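Local structure of high choriolytic enzyme 1 (Oryzias latipes, 3VTG) at residues A[21-26]-A[57-62]; A[10-15]-A[75-80]. The protein is a zinc-dependent endopeptidase of the astacin family that breaks down the inner layer of the fish egg envelope at hatching. All coordinates share one frame; numbering follows the deposited sequence.

Interaction 1 of 2, residues A[21-26]-A[57-62]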
loop_
_atom_site.group_PDB
_atom_site.type_symbol
_atom_site.label_atom_id
_atom_site.label_comp_id
_atom_site.label_asym_id
_atom_site.label_seq_id
_atom_site.Cartn_x
_atom_site.Cartn_y
_atom_site.Cartn_z
ATOM N N VAL A 21 -8.686 0.539 14.945
ATOM C CA VAL A 21 -8.406 1.950 15.158
ATOM C C VAL A 21 -6.898 2.159 15.152
ATOM O O VAL A 21 -6.182 1.619 15.994
ATOM C CB VAL A 21 -9.065 2.457 16.460
ATOM C CG1 VAL A 21 -8.654 3.891 16.748
ATOM C CG2 VAL A 21 -10.582 2.356 16.357
ATOM N N ILE A 22 -6.425 2.920 14.169
ATOM C CA ILE A 22 -4.995 3.112 13.951
ATOM C C ILE A 22 -4.618 4.562 14.231
ATOM O O ILE A 22 -5.008 5.460 13.483
ATOM C CB ILE A 22 -4.577 2.694 12.525
ATOM C CG1 ILE A 22 -4.973 1.237 12.265
ATOM C CG2 ILE A 22 -3.080 2.901 12.315
ATOM C CD1 ILE A 22 -4.771 0.781 10.838
ATOM N N PRO A 23 -3.870 4.800 15.322
ATOM C CA PRO A 23 -3.502 6.165 15.688
ATOM C C PRO A 23 -2.367 6.697 14.826
ATOM O O PRO A 23 -1.506 5.931 14.385
ATOM C CB PRO A 23 -3.035 6.035 17.145
ATOM C CG PRO A 23 -3.395 4.651 17.571
ATOM C CD PRO A 23 -3.405 3.828 16.324
ATOM N N TYR A 24 -2.372 8.005 14.594
ATOM C CA TYR A 24 -1.324 8.643 13.802
ATOM C C TYR A 24 -1.016 10.052 14.284
ATOM O O TYR A 24 -1.841 10.689 14.940
ATOM C CB TYR A 24 -1.705 8.682 12.314
ATOM C CG TYR A 24 -2.884 9.585 12.020
ATOM C CD1 TYR A 24 -2.709 10.956 11.799
ATOM C CD2 TYR A 24 -4.176 9.072 11.975
ATOM C CE1 TYR A 24 -3.791 11.784 11.550
ATOM C CE2 TYR A 24 -5.263 9.890 11.723
ATOM C CZ TYR A 24 -5.065 11.242 11.513
ATOM O OH TYR A 24 -6.148 12.045 11.262
ATOM N N VAL A 25 0.181 10.517 13.941
ATOM C CA VAL A 25 0.551 11.923 14.058
ATOM C C VAL A 25 1.061 12.392 12.700
ATOM O O VAL A 25 1.627 11.606 11.933
ATOM C CB VAL A 25 1.603 12.180 15.172
ATOM C CG1 VAL A 25 1.040 11.829 16.545
ATOM C CG2 VAL A 25 2.903 11.427 14.915
ATOM N N ILE A 26 0.835 13.665 12.398
ATOM C CA ILE A 26 1.303 14.259 11.151
ATOM C C ILE A 26 2.303 15.367 11.473
ATOM O O ILE A 26 2.002 16.283 12.246
ATOM C CB ILE A 26 0.126 14.788 10.298
ATOM C CG1 ILE A 26 -0.787 13.628 9.870
ATOM C CG2 ILE A 26 0.637 15.541 9.075
ATOM C CD1 ILE A 26 -2.084 14.048 9.206
ATOM N N THR A 57 -3.697 9.973 20.644
ATOM C CA THR A 57 -3.719 10.590 21.959
ATOM C C THR A 57 -2.378 10.252 22.613
ATOM O O THR A 57 -1.447 11.060 22.570
ATOM C CB THR A 57 -4.927 10.090 22.778
ATOM O OG1 THR A 57 -6.133 10.398 22.067
ATOM C CG2 THR A 57 -4.977 10.754 24.143
ATOM N N ASN A 58 -2.268 9.048 23.171
ATOM C CA ASN A 58 -1.007 8.571 23.737
ATOM C C ASN A 58 -0.790 7.073 23.516
ATOM O O ASN A 58 -0.043 6.427 24.257
ATOM C CB ASN A 58 -0.914 8.930 25.225
ATOM C CG ASN A 58 0.519 8.971 25.731
ATOM O OD1 ASN A 58 1.456 9.235 24.976
ATOM N ND2 ASN A 58 0.694 8.702 27.020
ATOM N N GLU A 59 -1.424 6.526 22.480
ATOM C CA GLU A 59 -1.289 5.103 22.166
ATOM C C GLU A 59 0.163 4.752 21.869
ATOM O O GLU A 59 0.901 5.558 21.299
ATOM C CB GLU A 59 -2.160 4.717 20.968
ATOM C CG GLU A 59 -3.657 4.873 21.184
ATOM C CD GLU A 59 -4.193 6.231 20.757
ATOM O OE1 GLU A 59 -3.407 7.196 20.648
ATOM O OE2 GLU A 59 -5.414 6.334 20.532
ATOM N N TYR A 60 0.570 3.546 22.250
ATOM C CA TYR A 60 1.946 3.126 22.045
ATOM C C TYR A 60 2.285 2.872 20.568
ATOM O O TYR A 60 3.307 3.355 20.080
ATOM C CB TYR A 60 2.304 1.911 22.911
ATOM C CG TYR A 60 3.648 1.347 22.534
ATOM C CD1 TYR A 60 4.818 2.080 22.747
ATOM C CD2 TYR A 60 3.750 0.105 21.923
ATOM C CE1 TYR A 60 6.049 1.577 22.370
ATOM C CE2 TYR A 60 4.980 -0.409 21.552
ATOM C CZ TYR A 60 6.122 0.331 21.779
ATOM O OH TYR A 60 7.337 -0.178 21.401
ATOM N N ASP A 61 1.438 2.120 19.867
ATOM C CA ASP A 61 1.642 1.846 18.442
ATOM C C ASP A 61 0.957 2.916 17.611
ATOM O O ASP A 61 -0.251 3.119 17.730
ATOM C CB ASP A 61 1.084 0.472 18.048
ATOM C CG ASP A 61 1.613 -0.654 18.913
ATOM O OD1 ASP A 61 2.843 -0.770 19.076
ATOM O OD2 ASP A 61 0.787 -1.445 19.406
ATOM N N PHE A 62 1.723 3.600 16.767
ATOM C CA PHE A 62 1.156 4.673 15.951
ATOM C C PHE A 62 1.984 4.956 14.711
ATOM O O PHE A 62 3.170 4.631 14.653
ATOM C CB PHE A 62 0.962 5.956 16.782
ATOM C CG PHE A 62 2.244 6.642 17.171
ATOM C CD1 PHE A 62 2.690 7.755 16.464
ATOM C CD2 PHE A 62 2.995 6.196 18.255
ATOM C CE1 PHE A 62 3.862 8.400 16.821
ATOM C CE2 PHE A 62 4.171 6.835 18.614
ATOM C CZ PHE A 62 4.602 7.942 17.899
#
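Pro23 packs against Glu59 and Phe62, and these three residues bury most of the surface in this contact. The proline ring leads with CG, which lies 3.6 Å from Glu59 CB and 3.5 Å from Asp61 O. Proline suits the place because its compact ring offers only carbon to the bent chain of Glu59. That bend, with chi2 at 92°, brings CD back alongside the ring, Glu59 OE1 standing 3.7 Å from Pro23 CB. Glu59 OE1 also accepts, through its syn lone pair, a 2.8 Å hydrogen bond from Thr57 N, which holds the carboxylate while CB and CG of Glu59 lie against the proline. At Phe62 the approach is closer to the backbone: Pro23 O sits 3.3 Å from Phe62 CA in a CA-H...O contact. Phe62 CG lies between its own backbone N and carbonyl carbon (chi1 70°), and the ring meets Val25 edge-on, with Val25 CG2 3.7 Å from Phe62 CE1. Arg56 makes a cation-pi contact with the same ring. Pro23 also bonds through its backbone to Ile63, so the contact marks where a loop enters strand 62-66, parallel to strand 20-26, in the five-stranded mixed sheet of the astacin N-terminal subdomain.

Interaction 2 of 2, residues A[10-15]-A[75-80]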
loop_
_atom_site.group_PDB
_atom_site.type_symbol
_atom_site.label_atom_id
_atom_site.label_comp_id
_atom_site.label_asym_id
_atom_site.label_seq_id
_atom_site.Cartn_x
_atom_site.Cartn_y
_atom_site.Cartn_z
ATOM N N CYS A 10 1.833 -8.576 14.419
ATOM C CA CYS A 10 2.262 -8.061 13.123
ATOM C C CYS A 10 1.249 -7.131 12.461
ATOM O O CYS A 10 1.596 -6.386 11.547
ATOM C CB CYS A 10 2.532 -9.234 12.179
ATOM S SG CYS A 10 4.020 -10.174 12.577
ATOM N N PHE A 11 -0.002 -7.189 12.913
ATOM C CA PHE A 11 -1.083 -6.417 12.303
ATOM C C PHE A 11 -1.737 -5.511 13.335
ATOM O O PHE A 11 -1.560 -5.703 14.537
ATOM C CB PHE A 11 -2.122 -7.353 11.673
ATOM C CG PHE A 11 -1.558 -8.249 10.603
ATOM C CD1 PHE A 11 -1.414 -7.793 9.296
ATOM C CD2 PHE A 11 -1.164 -9.550 10.904
ATOM C CE1 PHE A 11 -0.890 -8.614 8.309
ATOM C CE2 PHE A 11 -0.640 -10.378 9.920
ATOM C CZ PHE A 11 -0.507 -9.909 8.621
ATOM N N TRP A 12 -2.481 -4.513 12.864
ATOM C CA TRP A 12 -3.188 -3.599 13.760
ATOM C C TRP A 12 -4.280 -4.318 14.495
ATOM O O TRP A 12 -4.928 -5.209 13.945
ATOM C CB TRP A 12 -3.700 -2.385 12.991
ATOM C CG TRP A 12 -2.549 -1.614 12.407
ATOM C CD1 TRP A 12 -2.012 -1.729 11.127
ATOM C CD2 TRP A 12 -1.703 -0.628 13.090
ATOM N NE1 TRP A 12 -0.940 -0.890 10.971
ATOM C CE2 TRP A 12 -0.703 -0.197 12.109
ATOM C CE3 TRP A 12 -1.687 -0.066 14.363
ATOM C CZ2 TRP A 12 0.265 0.749 12.414
ATOM C CZ3 TRP A 12 -0.710 0.891 14.658
ATOM C CH2 TRP A 12 0.245 1.285 13.707
ATOM N N LYS A 13 -4.460 -3.953 15.761
ATOM C CA LYS A 13 -5.394 -4.635 16.647
ATOM C C LYS A 13 -6.849 -4.330 16.322
ATOM O O LYS A 13 -7.214 -3.183 16.062
ATOM C CB LYS A 13 -5.103 -4.268 18.102
ATOM C CG LYS A 13 -3.915 -5.002 18.708
ATOM C CD LYS A 13 -3.620 -4.548 20.134
ATOM C CE LYS A 13 -4.844 -4.598 21.042
ATOM N NZ LYS A 13 -5.514 -5.930 21.090
ATOM N N LYS A 14 -7.672 -5.370 16.334
ATOM C CA LYS A 14 -9.106 -5.212 16.162
ATOM C C LYS A 14 -9.785 -5.151 17.527
ATOM O O LYS A 14 -9.550 -6.003 18.386
ATOM C CB LYS A 14 -9.676 -6.357 15.323
ATOM C CG LYS A 14 -11.127 -6.168 14.920
ATOM C CD LYS A 14 -11.352 -6.632 13.493
ATOM C CE LYS A 14 -12.809 -6.952 13.218
ATOM N NZ LYS A 14 -13.174 -8.277 13.780
ATOM N N ALA A 15 -10.612 -4.128 17.722
ATOM C CA ALA A 15 -11.366 -3.966 18.962
ATOM C C ALA A 15 -12.548 -4.928 18.986
ATOM O O ALA A 15 -12.906 -5.512 17.960
ATOM C CB ALA A 15 -11.842 -2.529 19.109
ATOM N N LEU A 75 5.698 -2.167 6.554
ATOM C CA LEU A 75 4.667 -3.174 6.304
ATOM C C LEU A 75 4.043 -3.684 7.596
ATOM O O LEU A 75 4.718 -4.315 8.407
ATOM C CB LEU A 75 5.259 -4.365 5.548
ATOM C CG LEU A 75 5.258 -4.409 4.026
ATOM C CD1 LEU A 75 6.022 -5.645 3.578
ATOM C CD2 LEU A 75 3.836 -4.434 3.487
ATOM N N GLY A 76 2.749 -3.428 7.776
ATOM C CA GLY A 76 2.035 -3.878 8.969
ATOM C C GLY A 76 2.359 -3.041 10.193
ATOM O O GLY A 76 2.998 -1.989 10.081
ATOM N N ARG A 77 1.908 -3.503 11.358
ATOM C CA ARG A 77 2.221 -2.857 12.634
ATOM C C ARG A 77 3.591 -3.319 13.118
ATOM O O ARG A 77 3.814 -4.514 13.332
ATOM C CB ARG A 77 1.142 -3.152 13.689
ATOM C CG ARG A 77 1.480 -2.654 15.094
ATOM C CD ARG A 77 0.290 -2.707 16.046
ATOM N NE ARG A 77 -0.208 -4.065 16.256
ATOM C CZ ARG A 77 -0.299 -4.681 17.434
ATOM N NH1 ARG A 77 0.066 -4.073 18.559
ATOM N NH2 ARG A 77 -0.772 -5.918 17.485
ATOM N N LYS A 78 4.502 -2.365 13.290
ATOM C CA LYS A 78 5.887 -2.671 13.644
ATOM C C LYS A 78 6.145 -2.588 15.142
ATOM O O LYS A 78 7.153 -3.101 15.628
ATOM C CB LYS A 78 6.850 -1.735 12.908
ATOM C CG LYS A 78 6.721 -1.753 11.393
ATOM C CD LYS A 78 7.095 -3.099 10.790
ATOM C CE LYS A 78 8.591 -3.354 10.869
ATOM N NZ LYS A 78 8.982 -4.589 10.138
ATOM N N GLY A 79 5.241 -1.939 15.868
ATOM C CA GLY A 79 5.418 -1.736 17.300
ATOM C C GLY A 79 6.006 -0.371 17.589
ATOM O O GLY A 79 7.094 -0.040 17.117
ATOM N N GLY A 80 5.280 0.424 18.365
ATOM C CA GLY A 80 5.709 1.776 18.699
ATOM C C GLY A 80 5.544 2.743 17.545
ATOM O O GLY A 80 4.627 2.610 16.735
#
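With CG anti to the backbone N (chi1 173°) and a bend at chi3 (62°), the Arg77 side chain runs across Trp12 before its guanidinium turns to the carbonyl of Phe11. Trp12 CG, anti to its own carbonyl carbon, starts an indole whose face receives the arginine methylenes: Arg77 CB stands 3.9 Å from the centroid of the five-membered ring in a CH-pi contact, and Arg77 CD is 3.7 Å from Trp12 CE3. A long chain with an apolar stem and a charged end suits this path. Arg77 NE donates to Phe11 O at 2.7 Å, the oxygen lying near the guanidinium plane, and Arg77 NH2 adds a weak bond to Phe11 O at 3.1 Å. Lys13 CG covers one guanidinium face, 3.5 Å from Arg77 NH2, and Arg77 NH1 makes a salt bridge with Asp61 OD2. An alanine in place of Arg77 would probably leave Phe11 O without these donors and Asp61 without its salt-bridge mate. The backbone joins in through Arg77 N to Cys10 O at 2.9 Å, beside Gly76, where a side chain would clash with that oxygen. Trp12 also touches strand 20-26 and bonds through NE1 to Ala104 O of helix 94-105, while residues 75-80 connect strands 71-73 and 81-86.

The centres of the two interactions lie about 11 Å apart, on the same side of the chain's centre. Along the chain the order is 10-15, 21-26, 57-62 and 75-80, so interaction 2 brackets interaction 1. Asp61 joins them directly: its OD2 forms a salt bridge with Arg77 NH1, and its OD1 probably accepts a hydrogen bond from Gly80 N. Interaction 1 takes in strand 20-26 of the five-stranded sheet and the loop leading into strand 62-66; interaction 2 joins two loops, one leading into strand 81-86. Interaction 2 is also tied to the zinc-binding helix 94-105 by a backbone bond between Gly76 and His103, thereby connecting the N-terminal segment, the sheet's loops and the catalytic helix.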